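Long-range contacts in 3-oxosteroid 1-dehydrogenase (Sterolibacterium denitrificans, PDB 7P18), which binds FAD and probably catalyses the dehydrogenation of 3-oxosteroids to 3-oxo-Delta(1)-steroids, handing the electrons to an acceptor: residues 96-101 against 547-551; 107-113 against 129-135. All coordinates share one frame; numbering follows the deposited sequence.

Overall arrangement
From the N terminus the chain first lays down the opening strands of the Rossmann-type nucleotide-binding unit and helix 17-28, and then reaches helix 84-104, which carries the first half of contact 1. Strand 109-111 follows almost at once and pairs with the start of strand 131-138 in contact 2, closing a loop of 15 residues. Contact 1 closes only when helix 543-559 arrives near the C terminus, 446 residues later, so contact 2 is nested inside it. The two touch: Val98 packs on Tyr109 and Met132, and Ile101 on Leu107. Together they tie the C-terminal helix, through helix 84-104, to a small antiparallel sheet beside the steroid pocket.

Contact 1 (96-101 against 547-551); sequences QMVEYI and MTFGF
Met97 and Phe551 mark the crossing of two helices of the FAD-binding fold, 84-104 and the C-terminal 543-559, whose first residue, Leu543, binds FAD. The short axes run nearly perpendicular, at 84° and 9.8 Å apart, and the crossing illustrates how one ring and one methionine can share an interface, Phe551 and Met97 carrying the largest shares of it. Phe551 has CG anti to its backbone nitrogen (chi1 -177°), which extends the ring across the gap to lie flat on the backbone of the other helix. Met97 CA sits over the middle of that ring, 3.9 Å from the Phe551 centroid and only 5° off its normal, in a clear CH-pi contact. Tyr100 CB approaches Phe551 CE1 at 3.7 Å, obliquely to the ring, and the two rings are themselves obliquely tilted. Gln96 reaches the same ring from the more exposed side of the crossing, its OE1 lying in the ring plane at the edge, 4.0 Å from Phe551 CE2.

The phenol of Tyr100 continues to helix 17-28: its OH is hydrogen-bonded to Asp28 OD2, and its ring makes a cation-pi contact with Arg25. The same helix also touches Phe551 through Leu21 and Arg25, so three helices meet at the phenylalanine.

The other half of the contact is a cluster of flexible apolar chains. Met97 bends at both of its outer torsions, crosses Met547 at about a right angle and brings its CE within 3.7 Å of Met547 CB. Beyond it, Met547 CE meets Ile101 CD1 at 3.9 Å. The hydroxyl of Thr548 is spent on Gly544 O, one turn earlier in its own helix, and the Met97 methyl CE rests against Thr548 OG1 at 3.5 Å.

Contact 2 (107-113 against 129-135); sequences LQYFPCH and GRTMEPM
Leu107 lies alongside Pro134 at the open end of a beta-hairpin with a long connecting loop, an antiparallel pair that forms part of a small sheet near the steroid pocket; Leu107 CD1 is 4.0 Å from Pro134 CB. At Gln108 the pairing begins: its O accepts the Met135 N-H at 2.8 Å, while a water accepts from Gln108 N and donates to Met135 O, taking the place of the second direct bond of this pair.

Tyr109 faces Pro134 in a non-hydrogen-bonded pair. The proline backs one face of the phenol ring, with Pro134 CD 3.7 Å from Tyr109 CE2, and the hydroxyl is bound to Gly51 O.

Phe110 and Glu133 form the hydrogen-bonded pair on the opposite face of the sheet. Phe110 N donates a hydrogen bond to Glu133 O at 2.9 Å, and Glu133 N donates one to Phe110 O at 2.8 Å. As a bridged pair they share a face, and like first torsions (chi1 64° and 77°), with CG between N and the carbonyl carbon, send both side chains the same way, Phe110 CZ 3.6 Å from Glu133 CG. The buried carboxylate is held by Ala166 N and Thr167 OG1, linking the ladder to a residue of the steroid pocket.

Pro111 has no N-H to offer, and fits because it stands at a non-hydrogen-bonded site opposite Met132. Cys112 resumes the bonding: its N reaches Thr131 O at 2.8 Å. Thr131 OG1 is bonded to Ala539 O, another pocket residue. The last bond is skewed: Gly129 N meets Cys112 O at 3.1 Å from 38° out of the carbonyl plane.

Contact 1 (96-101 against 547-551)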
loop_
_atom_site.group_PDB
_atom_site.type_symbol
_atom_site.label_atom_id
_atom_site.label_comp_id
_atom_site.label_asym_id
_atom_site.label_seq_id
_atom_site.Cartn_x
_atom_site.Cartn_y
_atom_site.Cartn_z
ATOM N N GLN A 96 -1.340 -18.409 -9.832
ATOM C CA GLN A 96 -2.331 -18.643 -10.908
ATOM C C GLN A 96 -2.949 -17.310 -11.335
ATOM O O GLN A 96 -3.132 -17.103 -12.561
ATOM C CB GLN A 96 -3.385 -19.627 -10.448
ATOM C CG GLN A 96 -2.866 -21.039 -10.204
ATOM C CD GLN A 96 -4.019 -21.924 -9.810
ATOM O OE1 GLN A 96 -5.093 -21.436 -9.495
ATOM N NE2 GLN A 96 -3.775 -23.212 -9.738
ATOM N N MET A 97 -3.187 -16.425 -10.370
ATOM C CA MET A 97 -3.778 -15.075 -10.621
ATOM C C MET A 97 -2.785 -14.257 -11.459
ATOM O O MET A 97 -3.221 -13.703 -12.458
ATOM C CB MET A 97 -4.161 -14.387 -9.309
ATOM C CG MET A 97 -4.659 -12.923 -9.480
ATOM S SD MET A 97 -3.296 -11.766 -9.578
ATOM C CE MET A 97 -2.577 -11.844 -7.943
ATOM N N VAL A 98 -1.489 -14.248 -11.152
ATOM C CA VAL A 98 -0.519 -13.472 -11.968
ATOM C C VAL A 98 -0.358 -14.103 -13.353
ATOM O O VAL A 98 -0.267 -13.345 -14.356
ATOM C CB VAL A 98 0.806 -13.270 -11.237
ATOM C CG1 VAL A 98 1.917 -12.737 -12.126
ATOM C CG2 VAL A 98 0.560 -12.325 -10.063
ATOM N N GLU A 99 -0.302 -15.434 -13.455
ATOM C CA GLU A 99 -0.195 -16.059 -14.804
ATOM C C GLU A 99 -1.422 -15.703 -15.636
ATOM O O GLU A 99 -1.258 -15.509 -16.851
ATOM C CB GLU A 99 -0.070 -17.583 -14.721
ATOM C CG GLU A 99 1.304 -18.023 -14.305
ATOM C CD GLU A 99 1.481 -19.544 -14.343
ATOM O OE1 GLU A 99 0.878 -20.199 -15.210
ATOM O OE2 GLU A 99 2.256 -20.029 -13.553
ATOM N N TYR A 100 -2.589 -15.629 -15.008
ATOM C CA TYR A 100 -3.863 -15.270 -15.644
ATOM C C TYR A 100 -3.765 -13.846 -16.187
ATOM O O TYR A 100 -4.132 -13.641 -17.363
ATOM C CB TYR A 100 -5.055 -15.405 -14.689
ATOM C CG TYR A 100 -6.299 -14.686 -15.154
ATOM C CD1 TYR A 100 -7.004 -15.090 -16.269
ATOM C CD2 TYR A 100 -6.742 -13.544 -14.495
ATOM C CE1 TYR A 100 -8.111 -14.383 -16.736
ATOM C CE2 TYR A 100 -7.843 -12.837 -14.933
ATOM C CZ TYR A 100 -8.550 -13.260 -16.043
ATOM O OH TYR A 100 -9.652 -12.535 -16.433
ATOM N N ILE A 101 -3.313 -12.898 -15.370
ATOM C CA ILE A 101 -3.094 -11.507 -15.853
ATOM C C ILE A 101 -2.177 -11.559 -17.084
ATOM O O ILE A 101 -2.540 -10.977 -18.128
ATOM C CB ILE A 101 -2.515 -10.598 -14.760
ATOM C CG1 ILE A 101 -3.535 -10.337 -13.652
ATOM C CG2 ILE A 101 -2.026 -9.319 -15.416
ATOM C CD1 ILE A 101 -3.029 -9.487 -12.501
ATOM N N MET A 547 -6.094 -9.103 -5.000
ATOM C CA MET A 547 -6.267 -9.699 -6.341
ATOM C C MET A 547 -6.435 -11.220 -6.247
ATOM O O MET A 547 -7.223 -11.753 -7.046
ATOM C CB MET A 547 -5.156 -9.262 -7.302
ATOM C CG MET A 547 -5.434 -7.803 -7.860
ATOM S SD MET A 547 -4.670 -7.405 -9.376
ATOM C CE MET A 547 -2.949 -7.759 -9.040
ATOM N N THR A 548 -5.751 -11.907 -5.336
ATOM C CA THR A 548 -5.783 -13.395 -5.285
ATOM C C THR A 548 -7.173 -13.833 -4.800
ATOM O O THR A 548 -7.770 -14.704 -5.414
ATOM C CB THR A 548 -4.651 -13.971 -4.435
ATOM O OG1 THR A 548 -3.388 -13.598 -5.002
ATOM C CG2 THR A 548 -4.803 -15.479 -4.316
ATOM N N PHE A 549 -7.731 -13.192 -3.771
ATOM C CA PHE A 549 -9.079 -13.548 -3.284
ATOM C C PHE A 549 -10.142 -13.039 -4.273
ATOM O O PHE A 549 -11.197 -13.669 -4.360
ATOM C CB PHE A 549 -9.241 -13.215 -1.806
ATOM C CG PHE A 549 -8.503 -14.189 -0.926
ATOM C CD1 PHE A 549 -8.943 -15.499 -0.787
ATOM C CD2 PHE A 549 -7.288 -13.850 -0.346
ATOM C CE1 PHE A 549 -8.231 -16.412 -0.019
ATOM C CE2 PHE A 549 -6.564 -14.773 0.387
ATOM C CZ PHE A 549 -7.030 -16.049 0.549
ATOM N N GLY A 550 -9.867 -11.982 -5.044
ATOM C CA GLY A 550 -10.765 -11.566 -6.137
ATOM C C GLY A 550 -10.891 -12.667 -7.176
ATOM O O GLY A 550 -12.022 -13.008 -7.563
ATOM N N PHE A 551 -9.757 -13.220 -7.573
ATOM C CA PHE A 551 -9.631 -14.382 -8.496
ATOM C C PHE A 551 -10.416 -15.578 -7.923
ATOM O O PHE A 551 -11.254 -16.174 -8.675
ATOM C CB PHE A 551 -8.142 -14.628 -8.702
ATOM C CG PHE A 551 -7.771 -15.720 -9.675
ATOM C CD1 PHE A 551 -7.781 -15.480 -11.045
ATOM C CD2 PHE A 551 -7.329 -16.956 -9.219
ATOM C CE1 PHE A 551 -7.363 -16.458 -11.941
ATOM C CE2 PHE A 551 -6.889 -17.924 -10.108
ATOM C CZ PHE A 551 -6.951 -17.699 -11.466
#

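Contact 2 (107-113 against 129-135)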
loop_
_atom_site.group_PDB
_atom_site.type_symbol
_atom_site.label_atom_id
_atom_site.label_comp_id
_atom_site.label_asym_id
_atom_site.label_seq_id
_atom_site.Cartn_x
_atom_site.Cartn_y
_atom_site.Cartn_z
ATOM N N LEU A 107 -1.469 -5.630 -19.543
ATOM C CA LEU A 107 -0.761 -5.531 -18.231
ATOM C C LEU A 107 0.134 -6.775 -18.050
ATOM O O LEU A 107 -0.369 -7.869 -18.310
ATOM C CB LEU A 107 -1.828 -5.444 -17.146
ATOM C CG LEU A 107 -1.344 -5.419 -15.708
ATOM C CD1 LEU A 107 -0.480 -4.190 -15.461
ATOM C CD2 LEU A 107 -2.561 -5.447 -14.786
ATOM N N GLN A 108 1.380 -6.583 -17.642
ATOM C CA GLN A 108 2.393 -7.644 -17.422
ATOM C C GLN A 108 3.058 -7.412 -16.048
ATOM O O GLN A 108 3.483 -6.275 -15.766
ATOM C CB GLN A 108 3.408 -7.680 -18.575
ATOM C CG GLN A 108 2.792 -7.951 -19.959
ATOM C CD GLN A 108 2.279 -9.364 -20.096
ATOM O OE1 GLN A 108 3.031 -10.318 -19.849
ATOM N NE2 GLN A 108 0.991 -9.508 -20.383
ATOM N N TYR A 109 3.161 -8.475 -15.233
ATOM C CA TYR A 109 3.879 -8.527 -13.938
ATOM C C TYR A 109 5.182 -9.295 -14.120
ATOM O O TYR A 109 5.161 -10.331 -14.813
ATOM C CB TYR A 109 3.031 -9.154 -12.826
ATOM C CG TYR A 109 2.209 -8.114 -12.098
ATOM C CD1 TYR A 109 0.981 -7.692 -12.581
ATOM C CD2 TYR A 109 2.718 -7.480 -10.973
ATOM C CE1 TYR A 109 0.262 -6.674 -11.978
ATOM C CE2 TYR A 109 1.993 -6.482 -10.320
ATOM C CZ TYR A 109 0.784 -6.061 -10.836
ATOM O OH TYR A 109 0.071 -5.063 -10.219
ATOM N N PHE A 110 6.232 -8.843 -13.455
ATOM C CA PHE A 110 7.544 -9.528 -13.413
ATOM C C PHE A 110 8.111 -9.387 -12.005
ATOM O O PHE A 110 7.707 -8.487 -11.252
ATOM C CB PHE A 110 8.491 -8.947 -14.477
ATOM C CG PHE A 110 8.856 -7.500 -14.259
ATOM C CD1 PHE A 110 7.991 -6.480 -14.633
ATOM C CD2 PHE A 110 10.043 -7.155 -13.665
ATOM C CE1 PHE A 110 8.324 -5.149 -14.422
ATOM C CE2 PHE A 110 10.365 -5.831 -13.422
ATOM C CZ PHE A 110 9.523 -4.827 -13.825
ATOM N N PRO A 111 9.068 -10.237 -11.591
ATOM C CA PRO A 111 9.570 -10.201 -10.219
ATOM C C PRO A 111 10.512 -9.020 -9.955
ATOM O O PRO A 111 11.258 -8.631 -10.855
ATOM C CB PRO A 111 10.370 -11.513 -10.040
ATOM C CG PRO A 111 9.893 -12.378 -11.208
ATOM C CD PRO A 111 9.633 -11.379 -12.340
ATOM N N CYS A 112 10.449 -8.483 -8.737
ATOM C CA CYS A 112 11.510 -7.638 -8.147
ATOM C C CYS A 112 12.579 -8.556 -7.539
ATOM O O CYS A 112 12.479 -8.946 -6.350
ATOM C CB CYS A 112 10.920 -6.669 -7.138
ATOM S SG CYS A 112 9.638 -5.612 -7.856
ATOM N N HIS A 113 13.571 -8.931 -8.351
ATOM C CA HIS A 113 14.504 -10.051 -8.078
ATOM C C HIS A 113 15.304 -9.811 -6.799
ATOM O O HIS A 113 15.694 -10.811 -6.125
ATOM C CB HIS A 113 15.437 -10.296 -9.288
ATOM C CG HIS A 113 14.684 -10.643 -10.526
ATOM N ND1 HIS A 113 14.039 -11.861 -10.669
ATOM C CD2 HIS A 113 14.488 -9.969 -11.680
ATOM C CE1 HIS A 113 13.444 -11.916 -11.830
ATOM N NE2 HIS A 113 13.694 -10.753 -12.476
ATOM N N GLY A 129 12.461 -11.818 -5.101
ATOM C CA GLY A 129 11.803 -12.531 -6.200
ATOM C C GLY A 129 10.350 -12.876 -5.920
ATOM O O GLY A 129 9.659 -13.147 -6.896
ATOM N N ARG A 130 9.874 -12.899 -4.658
ATOM C CA ARG A 130 8.425 -13.160 -4.416
ATOM C C ARG A 130 7.596 -11.918 -4.763
ATOM O O ARG A 130 6.515 -12.049 -5.348
ATOM C CB ARG A 130 8.175 -13.595 -2.967
ATOM C CG ARG A 130 8.834 -14.902 -2.560
ATOM C CD ARG A 130 8.364 -15.314 -1.175
ATOM N NE ARG A 130 8.618 -16.714 -0.885
ATOM C CZ ARG A 130 8.793 -17.233 0.334
ATOM N NH1 ARG A 130 8.799 -16.479 1.431
ATOM N NH2 ARG A 130 8.928 -18.546 0.453
ATOM N N THR A 131 8.084 -10.737 -4.408
ATOM C CA THR A 131 7.502 -9.440 -4.823
ATOM C C THR A 131 7.573 -9.332 -6.355
ATOM O O THR A 131 8.643 -9.596 -6.898
ATOM C CB THR A 131 8.211 -8.271 -4.144
ATOM O OG1 THR A 131 8.022 -8.327 -2.728
ATOM C CG2 THR A 131 7.709 -6.957 -4.695
ATOM N N MET A 132 6.464 -8.948 -6.972
ATOM C CA MET A 132 6.320 -8.705 -8.422
ATOM C C MET A 132 5.704 -7.323 -8.645
ATOM O O MET A 132 4.906 -6.844 -7.773
ATOM C CB MET A 132 5.457 -9.770 -9.094
ATOM C CG MET A 132 5.855 -11.229 -8.785
ATOM S SD MET A 132 4.833 -12.413 -9.712
ATOM C CE MET A 132 5.670 -12.395 -11.293
ATOM N N GLU A 133 6.047 -6.713 -9.782
ATOM C CA GLU A 133 5.512 -5.377 -10.140
ATOM C C GLU A 133 5.155 -5.321 -11.623
ATOM O O GLU A 133 5.548 -6.199 -12.421
ATOM C CB GLU A 133 6.531 -4.323 -9.749
ATOM C CG GLU A 133 7.721 -4.215 -10.715
ATOM C CD GLU A 133 8.472 -2.911 -10.540
ATOM O OE1 GLU A 133 7.788 -1.842 -10.298
ATOM O OE2 GLU A 133 9.728 -2.974 -10.564
ATOM N N PRO A 134 4.363 -4.303 -12.012
ATOM C CA PRO A 134 3.948 -4.126 -13.399
ATOM C C PRO A 134 5.018 -3.510 -14.306
ATOM O O PRO A 134 5.814 -2.670 -13.849
ATOM C CB PRO A 134 2.800 -3.118 -13.347
ATOM C CG PRO A 134 2.521 -2.885 -11.870
ATOM C CD PRO A 134 3.734 -3.330 -11.106
ATOM N N MET A 135 5.067 -3.964 -15.555
ATOM C CA MET A 135 5.754 -3.216 -16.637
ATOM C C MET A 135 5.004 -1.887 -16.853
ATOM O O MET A 135 3.767 -1.815 -16.589
ATOM C CB MET A 135 5.729 -4.034 -17.930
ATOM C CG MET A 135 6.511 -5.331 -17.820
ATOM S SD MET A 135 6.654 -6.128 -19.460
ATOM C CE MET A 135 7.900 -5.053 -20.186
HETATM O O HOH W 1 2.069 -3.650 -17.870
#